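Local coordinates for glycine cleavage system H protein 1 (Mycobacterium marinum, PDB 3TZU), which probably shuttles the methylamine group of glycine from the P protein to the T protein of the glycine cleavage system on a lipoyl arm, at residues 14-26 with 34-46. Numbering follows the deposited sequence.
Sequences RSYTADHEWIDIA and GPVRVGITSVAVE. With EDO (1,2-ethanediol), chain G.
Trp22 and Gly39 form the hydrogen-bonded pair between antiparallel strands 21-23 and 36-40, inner strands of the five-stranded sheet in this H-protein fold, and illustrate how a glycine accommodates an aromatic ring: with no side chain on that face, Gly39 lets the indole come down onto its backbone. Trp22 N gives its hydrogen to Gly39 O (2.9 Å), and Gly39 N returns one to Trp22 O. Two further backbone bonds extend the pairing, Asp24 N to Arg37 O and, past the strand end, Thr41 N to His20 O (3.0 Å).

One face of the indole rests on the Gly39 backbone, with Gly39 N over the ring centre. With chi1 at 55°, Trp22 CG sits between its own backbone N and carbonyl carbon, and the ring folds across the neighbouring strand; Gly39 CA makes a CH-pi contact 3.7 Å from the centroid of the five-membered ring. Arg14 NH1 lies over the opposite face, toward the rim. At the ring edge, NE1 makes a weak, bent bond to Ile40 O (122° at the hydrogen) and another weak one to Pro107 O.

Apolar contacts line the Ile23 side of the sheet, where Ile23 CD1 meets Val36 CG2 at 3.8 Å and Val38 CG2 at 4.0 Å. Beyond the strands, Thr41 CG2 abuts the edge of the Tyr16 ring, 3.6 Å from Tyr16 CD2, while Thr41, the N-cap of helix 42-48, accepts from Ala44 N through OG1. Tyr130 OH bonds both this hydroxyl and His20 ND1.

Main-chain bonds thus set the register, a buried tryptophan is held between glycine backbone and guanidinium, and the Thr41 cap starts the helix directly after the strand.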
ATOM      1  N   ARG A  14      -8.779 -18.844  -4.829  1.00 32.84           N
ATOM      2  CA  ARG A  14      -9.185 -17.766  -5.741  1.00 31.10           C
ATOM      3  C   ARG A  14      -8.025 -17.241  -6.585  1.00 29.75           C
ATOM      4  O   ARG A  14      -6.933 -17.813  -6.556  1.00 30.28           O
ATOM      5  CB  ARG A  14      -9.837 -16.642  -4.965  1.00 29.96           C
ATOM      6  CG  ARG A  14      -8.953 -15.978  -3.932  1.00 28.94           C
ATOM      7  CD  ARG A  14      -9.800 -15.292  -2.879  1.00 28.86           C
ATOM      8  NE  ARG A  14     -10.478 -16.224  -1.971  1.00 30.40           N
ATOM      9  CZ  ARG A  14     -11.425 -15.875  -1.096  1.00 30.99           C
ATOM     10  NH1 ARG A  14     -11.857 -14.607  -0.996  1.00 30.11           N
ATOM     11  NH2 ARG A  14     -11.951 -16.799  -0.313  1.00 32.84           N
ATOM     12  N   SER A  15      -8.272 -16.200  -7.376  1.00 28.34           N
ATOM     13  CA  SER A  15      -7.232 -15.620  -8.240  1.00 27.45           C
ATOM     14  C   SER A  15      -6.941 -14.214  -7.778  1.00 25.53           C
ATOM     15  O   SER A  15      -7.746 -13.604  -7.071  1.00 25.20           O
ATOM     16  CB  SER A  15      -7.658 -15.608  -9.724  1.00 28.11           C
ATOM     17  OG  SER A  15      -7.977 -16.915 -10.199  1.00 30.06           O
ATOM     18  N   TYR A  16      -5.797 -13.688  -8.202  1.00 24.63           N
ATOM     19  CA  TYR A  16      -5.297 -12.405  -7.700  1.00 23.42           C
ATOM     20  C   TYR A  16      -4.788 -11.528  -8.814  1.00 23.17           C
ATOM     21  O   TYR A  16      -4.493 -12.012  -9.907  1.00 23.32           O
ATOM     22  CB  TYR A  16      -4.149 -12.658  -6.717  1.00 23.46           C
ATOM     23  CG  TYR A  16      -4.595 -13.415  -5.494  1.00 23.73           C
ATOM     24  CD1 TYR A  16      -4.637 -14.779  -5.483  1.00 24.98           C
ATOM     25  CD2 TYR A  16      -4.998 -12.744  -4.365  1.00 23.43           C
ATOM     26  CE1 TYR A  16      -5.079 -15.475  -4.369  1.00 25.87           C
ATOM     27  CE2 TYR A  16      -5.400 -13.417  -3.235  1.00 24.29           C
ATOM     28  CZ  TYR A  16      -5.450 -14.790  -3.247  1.00 25.46           C
ATOM     29  OH  TYR A  16      -5.858 -15.456  -2.121  1.00 26.61           O
ATOM     30  N   THR A  17      -4.668 -10.230  -8.517  1.00 22.78           N
ATOM     31  CA  THR A  17      -4.024  -9.307  -9.441  1.00 22.98           C
ATOM     32  C   THR A  17      -2.772  -8.677  -8.854  1.00 23.26           C
ATOM     33  O   THR A  17      -2.610  -8.622  -7.651  1.00 22.79           O
ATOM     34  CB  THR A  17      -4.997  -8.225  -9.915  1.00 22.40           C
ATOM     35  OG1 THR A  17      -5.285  -7.317  -8.847  1.00 21.66           O
ATOM     36  CG2 THR A  17      -6.283  -8.877 -10.411  1.00 22.66           C
ATOM     37  N   ALA A  18      -1.896  -8.202  -9.731  1.00 24.22           N
ATOM     38  CA  ALA A  18      -0.725  -7.426  -9.336  1.00 24.71           C
ATOM     39  C   ALA A  18      -1.103  -6.152  -8.559  1.00 24.25           C
ATOM     40  O   ALA A  18      -0.306  -5.639  -7.767  1.00 24.62           O
ATOM     41  CB  ALA A  18       0.119  -7.081 -10.575  1.00 25.34           C
ATOM     42  N   ASP A  19      -2.320  -5.656  -8.762  1.00 24.34           N
ATOM     43  CA  ASP A  19      -2.815  -4.479  -8.028  1.00 24.45           C
ATOM     44  C   ASP A  19      -3.476  -4.788  -6.663  1.00 23.31           C
ATOM     45  O   ASP A  19      -4.160  -3.929  -6.097  1.00 22.95           O
ATOM     46  CB  ASP A  19      -3.746  -3.673  -8.929  1.00 25.50           C
ATOM     47  CG  ASP A  19      -3.008  -3.096 -10.148  1.00 28.03           C
ATOM     48  OD1 ASP A  19      -1.785  -2.862 -10.092  1.00 28.75           O
ATOM     49  OD2 ASP A  19      -3.643  -2.873 -11.178  1.00 31.81           O
ATOM     50  N   HIS A  20      -3.245  -5.997  -6.141  1.00 22.10           N
ATOM     51  CA  HIS A  20      -3.645  -6.383  -4.783  1.00 21.40           C
ATOM     52  C   HIS A  20      -5.123  -6.560  -4.560  1.00 20.83           C
ATOM     53  O   HIS A  20      -5.644  -6.263  -3.482  1.00 20.49           O
ATOM     54  CB  HIS A  20      -3.045  -5.438  -3.747  1.00 21.25           C
ATOM     55  CG  HIS A  20      -1.564  -5.305  -3.854  1.00 21.05           C
ATOM     56  ND1 HIS A  20      -0.745  -6.316  -3.591  1.00 21.91           N
ATOM     57  CD2 HIS A  20      -0.767  -4.249  -4.290  1.00 21.06           C
ATOM     58  CE1 HIS A  20       0.526  -5.926  -3.816  1.00 22.24           C
ATOM     59  NE2 HIS A  20       0.502  -4.657  -4.240  1.00 21.67           N
ATOM     60  N   GLU A  21      -5.790  -7.090  -5.583  1.00 20.96           N
ATOM     61  CA  GLU A  21      -7.147  -7.546  -5.488  1.00 21.33           C
ATOM     62  C   GLU A  21      -7.222  -9.030  -5.688  1.00 21.40           C
ATOM     63  O   GLU A  21      -6.276  -9.644  -6.156  1.00 21.43           O
ATOM     64  CB  GLU A  21      -8.010  -6.818  -6.506  1.00 21.90           C
ATOM     65  CG  GLU A  21      -8.046  -5.346  -6.177  1.00 22.17           C
ATOM     66  CD  GLU A  21      -8.989  -4.511  -7.000  1.00 22.62           C
ATOM     67  OE1 GLU A  21     -10.050  -4.977  -7.432  1.00 23.09           O
ATOM     68  OE2 GLU A  21      -8.664  -3.320  -7.171  1.00 24.26           O
ATOM     69  N   TRP A  22      -8.359  -9.594  -5.308  1.00 21.52           N
ATOM     70  CA  TRP A  22      -8.701 -10.964  -5.636  1.00 22.61           C
ATOM     71  C   TRP A  22     -10.019 -11.012  -6.347  1.00 23.46           C
ATOM     72  O   TRP A  22     -10.822 -10.111  -6.206  1.00 23.56           O
ATOM     73  CB  TRP A  22      -8.718 -11.870  -4.389  1.00 22.99           C
ATOM     74  CG  TRP A  22      -9.609 -11.402  -3.273  1.00 23.04           C
ATOM     75  CD1 TRP A  22      -9.243 -10.628  -2.158  1.00 22.58           C
ATOM     76  CD2 TRP A  22     -11.061 -11.634  -3.118  1.00 24.04           C
ATOM     77  NE1 TRP A  22     -10.324 -10.386  -1.360  1.00 23.33           N
ATOM     78  CE2 TRP A  22     -11.450 -10.960  -1.875  1.00 24.07           C
ATOM     79  CE3 TRP A  22     -12.024 -12.319  -3.840  1.00 24.92           C
ATOM     80  CZ2 TRP A  22     -12.749 -10.989  -1.404  1.00 25.36           C
ATOM     81  CZ3 TRP A  22     -13.342 -12.322  -3.364  1.00 26.19           C
ATOM     82  CH2 TRP A  22     -13.695 -11.686  -2.175  1.00 26.44           C
ATOM     83  N   ILE A  23     -10.245 -12.073  -7.109  1.00 24.66           N
ATOM     84  CA  ILE A  23     -11.542 -12.360  -7.740  1.00 26.11           C
ATOM     85  C   ILE A  23     -11.765 -13.865  -7.554  1.00 28.42           C
ATOM     86  O   ILE A  23     -10.825 -14.657  -7.693  1.00 27.92           O
ATOM     87  CB  ILE A  23     -11.571 -11.946  -9.236  1.00 25.57           C
ATOM     88  CG1 ILE A  23     -12.939 -12.225  -9.852  1.00 26.95           C
ATOM     89  CG2 ILE A  23     -10.484 -12.649 -10.031  1.00 25.46           C
ATOM     90  CD1 ILE A  23     -13.259 -11.414 -11.104  1.00 26.66           C
ATOM     91  N   ASP A  24     -12.994 -14.246  -7.202  1.00 30.77           N
ATOM     92  CA  ASP A  24     -13.319 -15.643  -6.910  1.00 33.46           C
ATOM     93  C   ASP A  24     -13.554 -16.454  -8.161  1.00 34.39           C
ATOM     94  O   ASP A  24     -14.632 -16.939  -8.375  1.00 35.76           O
ATOM     95  CB  ASP A  24     -14.574 -15.754  -6.001  1.00 35.43           C
ATOM     96  CG  ASP A  24     -14.240 -15.585  -4.543  1.00 35.31           C
ATOM     97  OD1 ASP A  24     -13.063 -15.853  -4.182  1.00 35.75           O
ATOM     98  OD2 ASP A  24     -15.116 -15.190  -3.757  1.00 35.84           O
ATOM     99  N   ILE A  25     -12.529 -16.561  -8.988  1.00 34.06           N
ATOM    100  CA  ILE A  25     -12.430 -17.573 -10.003  1.00 35.47           C
ATOM    101  C   ILE A  25     -11.224 -18.397  -9.571  1.00 36.26           C
ATOM    102  O   ILE A  25     -10.121 -17.855  -9.334  1.00 34.25           O
ATOM    103  CB  ILE A  25     -12.160 -16.959 -11.384  1.00 35.38           C
ATOM    104  CG1 ILE A  25     -13.280 -15.982 -11.808  1.00 35.87           C
ATOM    105  CG2 ILE A  25     -12.027 -18.039 -12.433  1.00 36.81           C
ATOM    106  CD1 ILE A  25     -12.873 -15.021 -12.914  1.00 34.91           C
ATOM    107  N   ALA A  26     -11.430 -19.700  -9.430  1.00 38.87           N
ATOM    108  CA  ALA A  26     -10.334 -20.615  -9.140  1.00 40.10           C
ATOM    109  C   ALA A  26      -9.321 -20.565 -10.267  1.00 40.36           C
ATOM    110  O   ALA A  26      -9.692 -20.507 -11.426  1.00 40.41           O
ATOM    111  CB  ALA A  26     -10.848 -22.032  -8.954  1.00 42.38           C
ATOM    112  N   GLY A  34     -22.218 -17.195 -13.633  1.00 67.83           N
ATOM    113  CA  GLY A  34     -22.821 -16.464 -12.502  1.00 64.00           C
ATOM    114  C   GLY A  34     -21.878 -15.428 -11.882  1.00 57.69           C
ATOM    115  O   GLY A  34     -20.684 -15.445 -12.159  1.00 55.56           O
ATOM    116  N   PRO A  35     -22.417 -14.499 -11.064  1.00 54.08           N
ATOM    117  CA  PRO A  35     -21.646 -13.416 -10.438  1.00 49.22           C
ATOM    118  C   PRO A  35     -20.533 -13.871  -9.478  1.00 46.24           C
ATOM    119  O   PRO A  35     -20.788 -14.716  -8.611  1.00 47.40           O
ATOM    120  CB  PRO A  35     -22.703 -12.633  -9.647  1.00 50.93           C
ATOM    121  CG  PRO A  35     -23.943 -13.486  -9.644  1.00 54.71           C
ATOM    122  CD  PRO A  35     -23.866 -14.316 -10.876  1.00 55.84           C
ATOM    123  N   VAL A  36     -19.332 -13.295  -9.622  1.00 40.53           N
ATOM    124  CA  VAL A  36     -18.197 -13.628  -8.744  1.00 38.04           C
ATOM    125  C   VAL A  36     -17.732 -12.425  -7.953  1.00 34.53           C
ATOM    126  O   VAL A  36     -17.638 -11.325  -8.485  1.00 32.42           O
ATOM    127  CB  VAL A  36     -16.987 -14.212  -9.501  1.00 36.68           C
ATOM    128  CG1 VAL A  36     -17.359 -15.604 -10.060  1.00 39.10           C
ATOM    129  CG2 VAL A  36     -16.516 -13.256 -10.573  1.00 35.16           C
ATOM    130  N   ARG A  37     -17.482 -12.647  -6.668  1.00 33.28           N
ATOM    131  CA  ARG A  37     -17.042 -11.557  -5.789  1.00 31.39           C
ATOM    132  C   ARG A  37     -15.570 -11.132  -6.044  1.00 28.17           C
ATOM    133  O   ARG A  37     -14.745 -11.925  -6.506  1.00 27.06           O
ATOM    134  CB  ARG A  37     -17.277 -11.911  -4.305  1.00 32.59           C
ATOM    135  CG  ARG A  37     -18.740 -12.212  -3.935  1.00 35.06           C
ATOM    136  CD  ARG A  37     -18.891 -12.607  -2.466  1.00 36.33           C
ATOM    137  NE  ARG A  37     -20.295 -12.595  -2.070  1.00 39.05           N
ATOM    138  CZ  ARG A  37     -20.769 -12.775  -0.832  1.00 40.85           C
ATOM    139  NH1 ARG A  37     -19.964 -12.981   0.199  1.00 40.33           N
ATOM    140  NH2 ARG A  37     -22.082 -12.754  -0.626  1.00 43.26           N
ATOM    141  N   VAL A  38     -15.306  -9.847  -5.777  1.00 26.23           N
ATOM    142  CA  VAL A  38     -13.996  -9.247  -5.882  1.00 24.12           C
ATOM    143  C   VAL A  38     -13.738  -8.553  -4.558  1.00 23.41           C
ATOM    144  O   VAL A  38     -14.702  -8.060  -3.946  1.00 24.49           O
ATOM    145  CB  VAL A  38     -13.940  -8.153  -6.964  1.00 23.35           C
ATOM    146  CG1 VAL A  38     -12.593  -7.395  -6.894  1.00 21.96           C
ATOM    147  CG2 VAL A  38     -14.212  -8.722  -8.339  1.00 24.00           C
ATOM    148  N   GLY A  39     -12.469  -8.517  -4.132  1.00 21.80           N
ATOM    149  CA  GLY A  39     -12.059  -7.801  -2.925  1.00 21.17           C
ATOM    150  C   GLY A  39     -10.584  -7.429  -2.930  1.00 19.75           C
ATOM    151  O   GLY A  39      -9.885  -7.595  -3.940  1.00 19.13           O
ATOM    152  N   ILE A  40     -10.098  -6.922  -1.796  1.00 19.50           N
ATOM    153  CA  ILE A  40      -8.670  -6.566  -1.666  1.00 18.39           C
ATOM    154  C   ILE A  40      -7.948  -7.625  -0.829  1.00 19.11           C
ATOM    155  O   ILE A  40      -8.557  -8.324  -0.041  1.00 20.28           O
ATOM    156  CB  ILE A  40      -8.446  -5.162  -1.118  1.00 17.81           C
ATOM    157  CG1 ILE A  40      -8.936  -5.009   0.330  1.00 18.63           C
ATOM    158  CG2 ILE A  40      -9.115  -4.109  -2.008  1.00 17.28           C
ATOM    159  CD1 ILE A  40      -8.423  -3.742   1.000  1.00 18.24           C
ATOM    160  N   THR A  41      -6.653  -7.767  -1.033  1.00 18.68           N
ATOM    161  CA  THR A  41      -5.883  -8.784  -0.331  1.00 19.55           C
ATOM    162  C   THR A  41      -5.466  -8.324   1.070  1.00 20.39           C
ATOM    163  O   THR A  41      -5.650  -7.155   1.463  1.00 20.09           O
ATOM    164  CB  THR A  41      -4.620  -9.144  -1.117  1.00 19.28           C
ATOM    165  OG1 THR A  41      -3.744  -8.005  -1.112  1.00 18.57           O
ATOM    166  CG2 THR A  41      -4.990  -9.564  -2.600  1.00 18.65           C
ATOM    167  N   SER A  42      -4.943  -9.273   1.837  1.00 21.49           N
ATOM    168  CA  SER A  42      -4.433  -9.006   3.141  1.00 22.39           C
ATOM    169  C   SER A  42      -3.230  -8.097   3.039  1.00 21.84           C
ATOM    170  O   SER A  42      -2.977  -7.321   3.938  1.00 22.61           O
ATOM    171  CB  SER A  42      -4.033 -10.312   3.837  1.00 24.02           C
ATOM    172  OG  SER A  42      -3.325 -11.147   2.937  1.00 24.06           O
ATOM    173  N   VAL A  43      -2.484  -8.202   1.956  1.00 21.20           N
ATOM    174  CA  VAL A  43      -1.333  -7.360   1.741  1.00 20.87           C
ATOM    175  C   VAL A  43      -1.811  -5.944   1.519  1.00 19.93           C
ATOM    176  O   VAL A  43      -1.197  -5.012   1.989  1.00 19.70           O
ATOM    177  CB  VAL A  43      -0.506  -7.844   0.529  1.00 20.85           C
ATOM    178  CG1 VAL A  43       0.636  -6.858   0.232  1.00 20.51           C
ATOM    179  CG2 VAL A  43       0.021  -9.267   0.777  1.00 21.80           C
ATOM    180  N   ALA A  44      -2.940  -5.760   0.848  1.00 19.40           N
ATOM    181  CA  ALA A  44      -3.403  -4.382   0.627  1.00 18.79           C
ATOM    182  C   ALA A  44      -3.824  -3.762   1.967  1.00 19.74           C
ATOM    183  O   ALA A  44      -3.494  -2.612   2.272  1.00 19.82           O
ATOM    184  CB  ALA A  44      -4.488  -4.318  -0.390  1.00 17.98           C
ATOM    185  N   VAL A  45      -4.501  -4.556   2.787  1.00 20.76           N
ATOM    186  CA  VAL A  45      -4.935  -4.123   4.085  1.00 21.75           C
ATOM    187  C   VAL A  45      -3.716  -3.612   4.871  1.00 22.92           C
ATOM    188  O   VAL A  45      -3.744  -2.509   5.400  1.00 23.34           O
ATOM    189  CB  VAL A  45      -5.644  -5.282   4.832  1.00 22.55           C
ATOM    190  CG1 VAL A  45      -5.825  -4.954   6.308  1.00 23.31           C
ATOM    191  CG2 VAL A  45      -6.984  -5.587   4.136  1.00 22.16           C
ATOM    192  N   GLU A  46      -2.643  -4.399   4.917  1.00 24.09           N
ATOM    193  CA  GLU A  46      -1.468  -3.982   5.704  0.70 25.32           C
ATOM    194  C   GLU A  46      -0.754  -2.796   5.067  1.00 24.67           C
ATOM    195  O   GLU A  46      -0.245  -1.931   5.781  1.00 26.10           O
ATOM    196  CB  GLU A  46      -0.521  -5.145   5.984  0.70 26.60           C
ATOM    197  CG  GLU A  46      -0.561  -5.593   7.444  0.70 28.52           C
ATOM    198  CD  GLU A  46       0.278  -4.717   8.367  0.70 29.75           C
ATOM    199  OE1 GLU A  46       0.077  -4.808   9.594  0.70 31.69           O
ATOM    200  OE2 GLU A  46       1.152  -3.954   7.885  0.70 29.40           O
TER
HETATM  201  C1  EDO G 136      -6.053  -2.193  -4.191  1.00 43.15           C
HETATM  202  O1  EDO G 136      -6.336  -1.196  -3.189  1.00 44.53           O
HETATM  203  C2  EDO G 136      -6.913  -1.912  -5.415  1.00 43.01           C
HETATM  204  O2  EDO G 136      -6.238  -2.115  -6.680  1.00 45.49           O
HETATM  205  O   HOH W   1     -18.071 -15.218  -5.479  1.00 34.18           O